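PDB 4E5T: mandelate racemase / muconate lactonizing enzyme, C-terminal domain protein from Labrenzia alexandrii, which is a putative mandelate racemase / muconate lactonizing enzyme of the enolase superfamily that binds magnesium and probably isomerises a carboxylate substrate. Local coordinates for residues 23-27 against 349-353; 26-30 against 97-102; 150-156 against 196-201; 221-225 against 253-257; 276-280 against 305-311. One frame throughout, in Å; residues are numbered along the deposited sequence.

Contact 1 of 5, residues 23-27 against 349-353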
# COMPACT_ATOMS: atom_id res chain seq x y z
N TYR A 23 36.28 9.62 26.62
CA TYR A 23 37.50 9.06 26.07
C TYR A 23 37.42 8.90 24.55
O TYR A 23 36.32 8.88 23.99
CB TYR A 23 37.82 7.70 26.73
CG TYR A 23 36.76 6.61 26.54
CD1 TYR A 23 36.73 5.84 25.38
CD2 TYR A 23 35.81 6.35 27.52
CE1 TYR A 23 35.78 4.86 25.20
CE2 TYR A 23 34.85 5.36 27.35
CZ TYR A 23 34.84 4.61 26.19
OH TYR A 23 33.89 3.62 26.00
N PHE A 24 38.58 8.80 23.90
CA PHE A 24 38.63 8.57 22.45
C PHE A 24 39.38 7.29 22.17
O PHE A 24 40.29 6.94 22.93
CB PHE A 24 39.36 9.71 21.73
CG PHE A 24 38.90 11.06 22.12
CD1 PHE A 24 37.56 11.32 22.33
CD2 PHE A 24 39.81 12.09 22.29
CE1 PHE A 24 37.13 12.58 22.70
CE2 PHE A 24 39.39 13.35 22.66
CZ PHE A 24 38.05 13.61 22.87
N ILE A 25 39.04 6.60 21.09
CA ILE A 25 39.80 5.41 20.72
C ILE A 25 40.49 5.57 19.36
O ILE A 25 39.84 5.61 18.31
CB ILE A 25 38.93 4.14 20.72
CG1 ILE A 25 38.17 4.02 22.04
CG2 ILE A 25 39.81 2.92 20.47
CD1 ILE A 25 37.32 2.78 22.15
N PHE A 26 41.80 5.64 19.36
CA PHE A 26 42.53 5.88 18.13
C PHE A 26 43.20 4.62 17.64
O PHE A 26 43.55 3.74 18.43
CB PHE A 26 43.57 6.98 18.33
CG PHE A 26 42.98 8.32 18.70
CD1 PHE A 26 41.80 8.76 18.13
CD2 PHE A 26 43.61 9.14 19.62
CE1 PHE A 26 41.26 9.99 18.47
CE2 PHE A 26 43.07 10.37 19.96
CZ PHE A 26 41.90 10.80 19.38
N VAL A 27 43.35 4.51 16.33
CA VAL A 27 44.16 3.44 15.76
C VAL A 27 45.28 4.00 14.89
O VAL A 27 45.14 5.06 14.26
CB VAL A 27 43.30 2.41 14.95
CG1 VAL A 27 42.29 1.73 15.84
CG2 VAL A 27 42.59 3.08 13.79
N PHE A 349 41.88 20.51 23.65
CA PHE A 349 42.46 19.18 23.47
C PHE A 349 42.32 18.67 22.03
O PHE A 349 43.10 17.84 21.58
CB PHE A 349 41.87 18.19 24.47
CG PHE A 349 42.73 16.98 24.70
CD1 PHE A 349 44.05 17.13 25.07
CD2 PHE A 349 42.21 15.69 24.54
CE1 PHE A 349 44.85 16.02 25.29
CE2 PHE A 349 43.00 14.57 24.76
CZ PHE A 349 44.33 14.74 25.14
N PHE A 350 41.34 19.21 21.31
CA PHE A 350 41.15 18.83 19.92
C PHE A 350 42.27 19.30 19.00
O PHE A 350 42.46 18.76 17.91
CB PHE A 350 39.78 19.30 19.41
CG PHE A 350 38.66 18.43 19.89
CD1 PHE A 350 38.17 18.57 21.18
CD2 PHE A 350 38.14 17.45 19.07
CE1 PHE A 350 37.16 17.75 21.63
CE2 PHE A 350 37.13 16.63 19.52
CZ PHE A 350 36.64 16.78 20.81
N ALA A 351 43.03 20.29 19.44
CA ALA A 351 44.14 20.79 18.64
C ALA A 351 45.42 20.14 19.12
O ALA A 351 46.32 19.88 18.33
CB ALA A 351 44.22 22.30 18.72
N GLU A 352 45.51 19.87 20.41
CA GLU A 352 46.74 19.31 20.97
C GLU A 352 46.96 17.90 20.41
O GLU A 352 48.09 17.52 20.09
CB GLU A 352 46.70 19.34 22.50
CG GLU A 352 47.98 18.92 23.22
CD GLU A 352 47.81 18.93 24.74
OE1 GLU A 352 46.79 19.50 25.20
OE2 GLU A 352 48.68 18.37 25.47
N LEU A 353 45.87 17.13 20.26
CA LEU A 353 45.91 15.78 19.67
C LEU A 353 46.33 15.75 18.19
O LEU A 353 46.79 14.73 17.68
CB LEU A 353 44.58 15.03 19.88
CG LEU A 353 44.36 14.40 21.26
CD1 LEU A 353 42.93 13.91 21.41
CD2 LEU A 353 45.34 13.27 21.55
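F349 O accepts the backbone N-H of L353 at 3.1 Å, and this helical turn presents both side chains, with F350 between them in sequence, to F24 and F26 of the strand. Across the gap the packing is wholly apolar. CD1 of L353 enters the notch between the two strand rings: it lies 3.7 Å from CD2 of F24 and 3.8 Å from CE2 of F26, near the plane of each ring and thus at both edges. The CG of the same leucine sits over one face of the F349 ring, so L353 packs on three aromatic rings. F349 has its CG anti to the backbone N (chi1 -159°), which carries CD2 forward to 4.1 Å from CE2 of F24. The CB of F350 does not point at the strand, yet its CZ ends 4.0 Å from CZ of F24; the ring centroids are 5.8 Å apart with planes at 56°, neither stacked nor edge-to-face. The strand belongs to the three-stranded sheet of the N-terminal capping domain of an enolase-superfamily protein, and helix 349-352 to the C-terminal part. V12 and V381 close over F349. With only apolar groups meeting between the two segments, the adhesion of sheet and helix here is probably driven mainly by the hydrophobic effect.

Contact 2 of 5, residues 26-30 against 97-102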
# COMPACT_ATOMS: atom_id res chain seq x y z
N PHE A 26 41.80 5.64 19.36
CA PHE A 26 42.53 5.88 18.13
C PHE A 26 43.20 4.62 17.64
O PHE A 26 43.55 3.74 18.43
CB PHE A 26 43.57 6.98 18.33
CG PHE A 26 42.98 8.32 18.70
CD1 PHE A 26 41.80 8.76 18.13
CD2 PHE A 26 43.61 9.14 19.62
CE1 PHE A 26 41.26 9.99 18.47
CE2 PHE A 26 43.07 10.37 19.96
CZ PHE A 26 41.90 10.80 19.38
N VAL A 27 43.35 4.51 16.33
CA VAL A 27 44.16 3.44 15.76
C VAL A 27 45.28 4.00 14.89
O VAL A 27 45.14 5.06 14.26
CB VAL A 27 43.30 2.41 14.95
CG1 VAL A 27 42.29 1.73 15.84
CG2 VAL A 27 42.59 3.08 13.79
N LYS A 28 46.41 3.30 14.86
CA LYS A 28 47.54 3.63 13.99
C LYS A 28 47.90 2.43 13.08
O LYS A 28 48.36 1.41 13.56
CB LYS A 28 48.75 4.03 14.86
CG LYS A 28 49.91 4.67 14.13
CD LYS A 28 51.16 3.83 14.29
CE LYS A 28 52.41 4.69 14.38
NZ LYS A 28 53.30 4.22 15.48
N LEU A 29 47.67 2.55 11.78
CA LEU A 29 48.02 1.46 10.84
C LEU A 29 49.34 1.73 10.13
O LEU A 29 49.56 2.82 9.60
CB LEU A 29 46.94 1.26 9.79
CG LEU A 29 45.55 0.82 10.21
CD1 LEU A 29 44.88 0.16 9.03
CD2 LEU A 29 45.63 -0.14 11.36
N VAL A 30 50.22 0.74 10.10
CA VAL A 30 51.50 0.93 9.44
C VAL A 30 51.75 -0.11 8.35
O VAL A 30 51.73 -1.31 8.62
CB VAL A 30 52.67 0.82 10.41
CG1 VAL A 30 53.94 1.29 9.73
CG2 VAL A 30 52.40 1.63 11.66
N GLY A 97 36.97 2.56 12.26
CA GLY A 97 38.31 2.97 12.63
C GLY A 97 39.41 2.57 11.65
O GLY A 97 40.09 3.44 11.08
N LEU A 98 39.58 1.26 11.45
CA LEU A 98 40.58 0.75 10.52
C LEU A 98 40.37 1.26 9.07
O LEU A 98 41.34 1.56 8.36
CB LEU A 98 40.61 -0.77 10.54
CG LEU A 98 40.67 -1.49 11.88
CD1 LEU A 98 40.36 -2.95 11.66
CD2 LEU A 98 42.02 -1.36 12.53
N GLU A 99 39.11 1.36 8.63
CA GLU A 99 38.85 1.75 7.26
C GLU A 99 39.30 3.19 6.98
O GLU A 99 39.95 3.45 5.97
CB GLU A 99 37.39 1.46 6.85
CG GLU A 99 37.07 1.63 5.35
CD GLU A 99 36.47 3.01 5.02
OE1 GLU A 99 36.83 4.01 5.68
OE2 GLU A 99 35.64 3.10 4.09
N MET A 100 38.97 4.13 7.88
CA MET A 100 39.51 5.49 7.85
C MET A 100 41.01 5.50 7.61
O MET A 100 41.52 6.25 6.77
CB MET A 100 39.35 6.17 9.21
CG MET A 100 38.00 6.71 9.54
SD MET A 100 38.13 7.55 11.13
CE MET A 100 39.57 8.57 10.87
N ALA A 101 41.72 4.69 8.38
CA ALA A 101 43.16 4.78 8.42
C ALA A 101 43.77 4.22 7.13
O ALA A 101 44.89 4.57 6.75
CB ALA A 101 43.70 4.07 9.64
N CYS A 102 43.01 3.36 6.46
CA CYS A 102 43.40 2.92 5.12
C CYS A 102 43.27 4.08 4.13
O CYS A 102 44.13 4.26 3.27
CB CYS A 102 42.58 1.71 4.68
SG CYS A 102 42.94 0.20 5.58
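Strand 26-30 runs across helix 97-102 with axes 8.4 Å apart and N-to-C directions 46° from each other, and the backbones come nearest at V27 with G97 and at L29 with A101. Only V27 and L29, two residues apart on the same strand face, reach the helix. V27 turns CG2 to it, 3.7 Å from the carbonyl O of G97; glycine has no side chain here, so the valine methyl meets main-chain atoms directly. L29 does more. Its CG rests 3.8 Å from CB of A101, and its two methyls diverge: CD1 stays by A101, reaches SG of C102 at 4.0 Å and also approaches O of L98, while CD2 turns to CD2 of L98, again at 4.0 Å. The L98 side chain lies crosswise to L29, methyl against methyl. Its CB does not point at the strand, but with CG anti to its carbonyl carbon (chi1 -49°) the far end swings in. This is the sheet-on-helix packing of the N-terminal capping domain in the enolase superfamily: a three-stranded antiparallel sheet lies against helix 89-110, whose small residues G97 and A101 let the strand side chains come in close. I7 of strand 4-13 also touches L98, and L4 touches L29, extending the same apolar layer. On another side of the helix, the carboxylate of E99 accepts the backbone N-H groups of L296 and L297, one at each oxygen, tying this helix to the start of helix 296-308.

Contact 3 of 5, residues 150-156 against 196-201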
# COMPACT_ATOMS: atom_id res chain seq x y z
N ASN A 150 19.32 23.86 31.18
CA ASN A 150 18.03 23.76 31.86
C ASN A 150 17.23 25.05 31.92
O ASN A 150 16.05 25.03 32.26
CB ASN A 150 18.19 23.22 33.29
CG ASN A 150 19.05 24.10 34.16
OD1 ASN A 150 19.22 25.29 33.91
ND2 ASN A 150 19.62 23.52 35.21
N ASP A 151 17.88 26.17 31.64
CA ASP A 151 17.21 27.47 31.71
C ASP A 151 17.25 28.18 30.36
O ASP A 151 18.31 28.57 29.89
CB ASP A 151 17.87 28.36 32.78
CG ASP A 151 17.38 29.79 32.73
OD1 ASP A 151 17.91 30.57 31.91
OD2 ASP A 151 16.45 30.13 33.49
N ALA A 152 16.08 28.36 29.75
CA ALA A 152 15.97 28.96 28.42
C ALA A 152 16.77 30.26 28.23
O ALA A 152 17.44 30.44 27.21
CB ALA A 152 14.51 29.17 28.05
N ASP A 153 16.70 31.16 29.20
CA ASP A 153 17.37 32.45 29.03
C ASP A 153 18.89 32.29 28.99
O ASP A 153 19.55 32.91 28.16
CB ASP A 153 16.91 33.46 30.08
CG ASP A 153 15.44 33.85 29.91
OD1 ASP A 153 14.92 33.73 28.77
OD2 ASP A 153 14.79 34.28 30.89
N MET A 154 19.44 31.44 29.85
CA MET A 154 20.89 31.22 29.85
C MET A 154 21.39 30.53 28.59
O MET A 154 22.54 30.68 28.18
CB MET A 154 21.32 30.44 31.09
CG MET A 154 21.49 31.29 32.35
SD MET A 154 21.96 30.21 33.69
CE MET A 154 23.72 30.13 33.45
N ALA A 155 20.51 29.75 27.96
CA ALA A 155 20.85 29.09 26.72
C ALA A 155 20.84 30.12 25.61
O ALA A 155 21.63 30.05 24.67
CB ALA A 155 19.88 27.98 26.42
N ALA A 156 19.93 31.08 25.73
CA ALA A 156 19.77 32.09 24.70
C ALA A 156 20.99 32.99 24.70
O ALA A 156 21.50 33.37 23.64
CB ALA A 156 18.50 32.90 24.91
N ALA A 196 10.15 26.91 25.38
CA ALA A 196 10.76 28.09 25.98
C ALA A 196 12.17 28.28 25.42
O ALA A 196 12.57 29.40 25.08
CB ALA A 196 10.78 27.99 27.48
N PHE A 197 12.91 27.17 25.31
CA PHE A 197 14.25 27.21 24.74
C PHE A 197 14.17 27.72 23.30
O PHE A 197 14.91 28.62 22.91
CB PHE A 197 14.89 25.83 24.76
CG PHE A 197 15.79 25.58 25.96
CD1 PHE A 197 15.31 25.72 27.24
CD2 PHE A 197 17.10 25.18 25.78
CE1 PHE A 197 16.12 25.48 28.34
CE2 PHE A 197 17.92 24.94 26.87
CZ PHE A 197 17.42 25.09 28.16
N CYS A 198 13.25 27.16 22.53
CA CYS A 198 13.09 27.60 21.15
C CYS A 198 12.73 29.07 21.02
O CYS A 198 13.35 29.79 20.24
CB CYS A 198 12.09 26.72 20.41
SG CYS A 198 12.74 25.08 20.02
N LYS A 199 11.75 29.52 21.79
CA LYS A 199 11.27 30.91 21.72
C LYS A 199 12.36 31.94 22.04
O LYS A 199 12.58 32.88 21.27
CB LYS A 199 10.06 31.11 22.63
CG LYS A 199 9.36 32.46 22.46
CD LYS A 199 8.14 32.61 23.38
CE LYS A 199 8.47 32.42 24.87
NZ LYS A 199 9.12 33.60 25.52
N GLN A 200 13.05 31.74 23.17
CA GLN A 200 14.09 32.67 23.64
C GLN A 200 15.35 32.68 22.77
O GLN A 200 15.98 33.71 22.59
CB GLN A 200 14.50 32.32 25.07
CG GLN A 200 13.35 32.26 26.04
CD GLN A 200 12.74 33.61 26.28
OE1 GLN A 200 11.92 34.09 25.48
NE2 GLN A 200 13.14 34.25 27.36
N ILE A 201 15.73 31.50 22.28
CA ILE A 201 16.94 31.36 21.49
C ILE A 201 16.74 32.01 20.12
O ILE A 201 17.63 32.67 19.60
CB ILE A 201 17.33 29.87 21.37
CG1 ILE A 201 17.91 29.38 22.69
CG2 ILE A 201 18.33 29.62 20.26
CD1 ILE A 201 18.18 27.89 22.70
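F197 reaches to the first turn of helix 152-165, joining two consecutive outer helices of the (beta/alpha) barrel typical of the enolase superfamily; the helix segments cross at 40° with axes 8.3 Å apart. From CB the ring extends past A152 and A155. CG lies beside CA of A152, CD1 is 3.6 Å from CB of that alanine, and CE1 comes up to its backbone N and CA. Along the other branch of the ring, CD2 and then CE2 pass the methyl of A155, CE2 coming to 3.6 Å from its CB. The tip, CZ, ends 3.8 Å from C of N150, an atom near the ring plane. F172 of strand 169-172 and P174 of the following loop also touch this phenylalanine. Alanines make the rest of the approach close: CB of A156 reaches O of Q200 at 3.5 Å, and I201 lays CG1 along CA of A156. Beside them Q200 bends at chi2 (-67°), bringing its amide to D153, where NE2 donates to OD1, although the modelled separation is implausibly short and the exact geometry doubtful. The amide's other end, OE1, takes NZ of K199 from above the carbonyl plane. The helix itself is started by an N-cap: OD1 of D151 receives the backbone N-H of M154 at 2.7 Å, nearly along the carboxylate C-O axis.

Contact 4 of 5, residues 221-225 against 253-257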
# COMPACT_ATOMS: atom_id res chain seq x y z
N VAL A 221 6.41 7.72 19.17
CA VAL A 221 5.90 8.49 18.05
C VAL A 221 4.85 9.52 18.48
O VAL A 221 4.95 10.68 18.11
CB VAL A 221 5.35 7.56 16.96
CG1 VAL A 221 4.59 8.35 15.90
CG2 VAL A 221 6.51 6.78 16.34
N SER A 222 3.87 9.10 19.27
CA SER A 222 2.86 10.04 19.74
C SER A 222 3.48 11.19 20.56
O SER A 222 3.11 12.35 20.40
CB SER A 222 1.77 9.32 20.56
OG SER A 222 2.32 8.63 21.67
N GLY A 223 4.42 10.87 21.43
CA GLY A 223 5.02 11.88 22.27
C GLY A 223 5.80 12.85 21.43
O GLY A 223 5.84 14.05 21.71
N ALA A 224 6.43 12.33 20.39
CA ALA A 224 7.24 13.14 19.50
C ALA A 224 6.37 14.11 18.71
O ALA A 224 6.78 15.25 18.45
CB ALA A 224 8.04 12.27 18.59
N LYS A 225 5.16 13.67 18.33
CA LYS A 225 4.24 14.58 17.65
C LYS A 225 3.69 15.67 18.58
O LYS A 225 3.51 16.81 18.17
CB LYS A 225 3.12 13.82 16.93
CG LYS A 225 3.62 12.78 15.94
CD LYS A 225 2.58 12.40 14.89
CE LYS A 225 1.19 12.25 15.48
NZ LYS A 225 0.20 11.82 14.46
N GLU A 253 6.40 8.22 10.64
CA GLU A 253 5.11 8.77 11.01
C GLU A 253 5.30 10.16 11.66
O GLU A 253 4.54 11.08 11.39
CB GLU A 253 4.35 7.80 11.93
CG GLU A 253 2.85 7.67 11.63
CD GLU A 253 2.53 6.73 10.47
OE1 GLU A 253 2.14 7.21 9.38
OE2 GLU A 253 2.64 5.49 10.66
N VAL A 254 6.33 10.31 12.48
CA VAL A 254 6.67 11.61 13.03
C VAL A 254 7.07 12.57 11.94
O VAL A 254 6.62 13.71 11.92
CB VAL A 254 7.84 11.52 14.02
CG1 VAL A 254 8.25 12.91 14.50
CG2 VAL A 254 7.46 10.60 15.20
N ALA A 255 7.91 12.11 11.03
CA ALA A 255 8.43 12.96 9.96
C ALA A 255 7.33 13.48 9.02
O ALA A 255 7.33 14.67 8.65
CB ALA A 255 9.51 12.21 9.17
N ARG A 256 6.40 12.60 8.65
CA ARG A 256 5.24 12.98 7.84
C ARG A 256 4.36 14.00 8.55
O ARG A 256 3.75 14.86 7.90
CB ARG A 256 4.37 11.77 7.50
CG ARG A 256 4.83 10.99 6.30
CD ARG A 256 3.79 9.96 5.91
NE ARG A 256 3.73 8.84 6.85
CZ ARG A 256 4.48 7.74 6.74
NH1 ARG A 256 5.35 7.62 5.75
NH2 ARG A 256 4.35 6.77 7.64
N TYR A 257 4.28 13.91 9.87
CA TYR A 257 3.37 14.78 10.61
C TYR A 257 3.81 16.24 10.59
O TYR A 257 2.98 17.13 10.42
CB TYR A 257 3.16 14.31 12.06
CG TYR A 257 2.21 15.20 12.83
CD1 TYR A 257 0.87 15.30 12.45
CD2 TYR A 257 2.64 15.96 13.92
CE1 TYR A 257 -0.01 16.13 13.13
CE2 TYR A 257 1.76 16.79 14.61
CZ TYR A 257 0.44 16.87 14.21
OH TYR A 257 -0.45 17.69 14.88
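V221 and A224 meet V254 in the apolar half of a contact between two successive outer helices of the barrel, 221-231 and 248-257, whose segments run nearly side by side at 23° with axes 9.5 Å apart. CG2 of V254 is the shared methyl: it touches CG1 of V221 at 3.7 Å and CB of A224 at 3.8 Å. CG1 of V221 also meets CB of E253. I243 packs on both V221 and A224 from the loop that follows strand 238-240. The second kind of contact is between K225 and the ring of Y257. With CG anti to the backbone N (chi1 -179°), Y257 sets its ring face toward the lysine, whose chain passes athwart it. K225 lies over one ring face, its CE 4.3 Å from the centroid in a CH-pi contact and its NZ 4.5 Å away, 26° off the ring normal, in a cation-pi contact. CD of K225 lies 3.5 Å from CB of Y257. The ammonium group also has weak hydrogen bonds to the carbonyl oxygens of A255 and T258 of a neighbouring subunit, so the same lysine joins the helix pair to the assembly. Within the second helix a salt bridge joins R256 and E253: R256 NH2 bonds OE1 of E253 at 2.8 Å, with that oxygen in the guanidinium plane but approached from well above the carboxylate plane.

Contact 5 of 5, residues 276-280 against 305-311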
# COMPACT_ATOMS: atom_id res chain seq x y z
N ARG A 276 16.99 1.77 4.64
CA ARG A 276 15.65 1.75 5.21
C ARG A 276 15.16 3.14 5.68
O ARG A 276 13.99 3.50 5.45
CB ARG A 276 15.56 0.73 6.35
CG ARG A 276 14.20 0.70 7.04
CD ARG A 276 14.10 -0.42 8.08
NE ARG A 276 14.26 -1.72 7.46
CZ ARG A 276 15.37 -2.46 7.54
NH1 ARG A 276 16.40 -2.02 8.24
NH2 ARG A 276 15.42 -3.63 6.92
N VAL A 277 16.03 3.90 6.34
CA VAL A 277 15.70 5.26 6.77
C VAL A 277 15.23 6.07 5.56
O VAL A 277 14.15 6.64 5.56
CB VAL A 277 16.92 6.01 7.40
CG1 VAL A 277 16.68 7.50 7.42
CG2 VAL A 277 17.22 5.51 8.81
N LEU A 278 16.05 6.08 4.52
CA LEU A 278 15.75 6.86 3.33
C LEU A 278 14.44 6.44 2.70
O LEU A 278 13.58 7.28 2.45
CB LEU A 278 16.89 6.74 2.32
CG LEU A 278 18.13 7.44 2.84
CD1 LEU A 278 19.31 7.25 1.88
CD2 LEU A 278 17.81 8.90 3.10
N GLU A 279 14.28 5.14 2.45
CA GLU A 279 13.13 4.66 1.72
C GLU A 279 11.81 4.81 2.48
O GLU A 279 10.78 5.14 1.87
CB GLU A 279 13.35 3.24 1.24
CG GLU A 279 14.23 3.20 0.01
CD GLU A 279 14.91 1.88 -0.20
OE1 GLU A 279 14.59 0.91 0.53
OE2 GLU A 279 15.78 1.82 -1.10
N THR A 280 11.86 4.60 3.79
CA THR A 280 10.65 4.74 4.59
C THR A 280 10.31 6.19 4.78
O THR A 280 9.21 6.51 5.18
CB THR A 280 10.75 4.10 5.99
OG1 THR A 280 11.81 4.74 6.71
CG2 THR A 280 11.03 2.61 5.91
N MET A 305 23.08 7.69 -1.77
CA MET A 305 21.73 7.22 -1.61
C MET A 305 20.80 8.38 -1.22
O MET A 305 19.73 8.56 -1.80
CB MET A 305 21.68 6.08 -0.61
CG MET A 305 21.80 4.74 -1.26
SD MET A 305 21.74 3.45 -0.02
CE MET A 305 23.41 3.46 0.57
N ALA A 306 21.23 9.20 -0.27
CA ALA A 306 20.43 10.35 0.13
C ALA A 306 20.15 11.34 -1.02
O ALA A 306 19.15 12.05 -0.99
CB ALA A 306 21.08 11.05 1.32
N GLU A 307 21.02 11.40 -2.03
CA GLU A 307 20.78 12.27 -3.18
C GLU A 307 19.54 11.80 -3.94
O GLU A 307 18.73 12.59 -4.42
CB GLU A 307 21.98 12.30 -4.11
CG GLU A 307 23.26 12.83 -3.49
CD GLU A 307 24.41 12.96 -4.51
OE1 GLU A 307 24.29 13.83 -5.42
OE2 GLU A 307 25.41 12.20 -4.42
N CYS A 308 19.37 10.49 -4.01
CA CYS A 308 18.22 9.92 -4.69
C CYS A 308 16.91 10.16 -3.94
O CYS A 308 15.85 9.96 -4.49
CB CYS A 308 18.41 8.41 -4.85
SG CYS A 308 19.71 7.97 -5.96
N HIS A 309 16.99 10.59 -2.69
CA HIS A 309 15.79 10.69 -1.87
C HIS A 309 15.48 12.08 -1.30
O HIS A 309 14.71 12.19 -0.34
CB HIS A 309 15.84 9.68 -0.75
CG HIS A 309 15.66 8.28 -1.21
ND1 HIS A 309 16.71 7.47 -1.57
CD2 HIS A 309 14.53 7.55 -1.42
CE1 HIS A 309 16.25 6.29 -1.96
NE2 HIS A 309 14.93 6.32 -1.87
N SER A 310 16.05 13.13 -1.91
CA SER A 310 15.90 14.51 -1.44
C SER A 310 16.37 14.68 0.02
O SER A 310 15.66 15.23 0.86
CB SER A 310 14.46 15.02 -1.62
OG SER A 310 14.42 16.22 -2.37
N ALA A 311 17.59 14.21 0.30
CA ALA A 311 18.11 14.17 1.65
C ALA A 311 19.58 14.62 1.74
O ALA A 311 20.37 14.45 0.80
CB ALA A 311 17.93 12.77 2.27
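Chi1 of -68° in L278 and -72° in H309 sets CG of each anti to its carbonyl carbon, and L278 then continues straight (chi2 176°) so that CD1 reaches the opposite helix while its CB lies over the imidazole. That CB is 4.2 Å from the ring centroid, a CH-pi contact over one face but offset toward the rim. CD1 sits in the angle between M305 and A306, 3.6 Å from CB of M305, and CD2 meets CB of A311 at 4.0 Å. Helices 270-280 and 296-308 are successive outer helices of the enolase-type (beta/alpha) barrel, and this leucine packs between the first helix and the C-terminal turn of the second. The imidazole is fixed in rotation because ND1 of H309 donates to O of M305 at 3.2 Å; the oxygen lies in the ring plane. Two backbone groups, H309 N and A311 N, reach A306 O from opposite faces of its plane as the chain leaves the helix. CG of E279 approaches NE2 of H309 at 3.7 Å, and that nitrogen makes a weak hydrogen bond with OE2 of E279 in a neighbouring subunit, with the reciprocal bond between E279 of this chain and H309 there.

In the fold
Contacts 1 and 2 share strand 23-31 and are buried throughout: F24 and F26 serve one face of it, V27 and L29 the other, so the capping domain's sheet packs between helix 349-352 and helix 89-110, and in these two contacts the packing is apolar. Contacts 3, 4 and 5 each join neighbouring outer helices of the barrel. Contact 3 touches none of the others and no other subunit; its partly exposed rim adds an N-cap and an amide-carboxylate pair. Contacts 4 and 5 adjoin, with R256 packing near T280, and both reach other subunits: there a cation-pi lysine and an imidazole also make weak hydrogen bonds across the interface. Contact 5 nonetheless keeps a buried leucine centre.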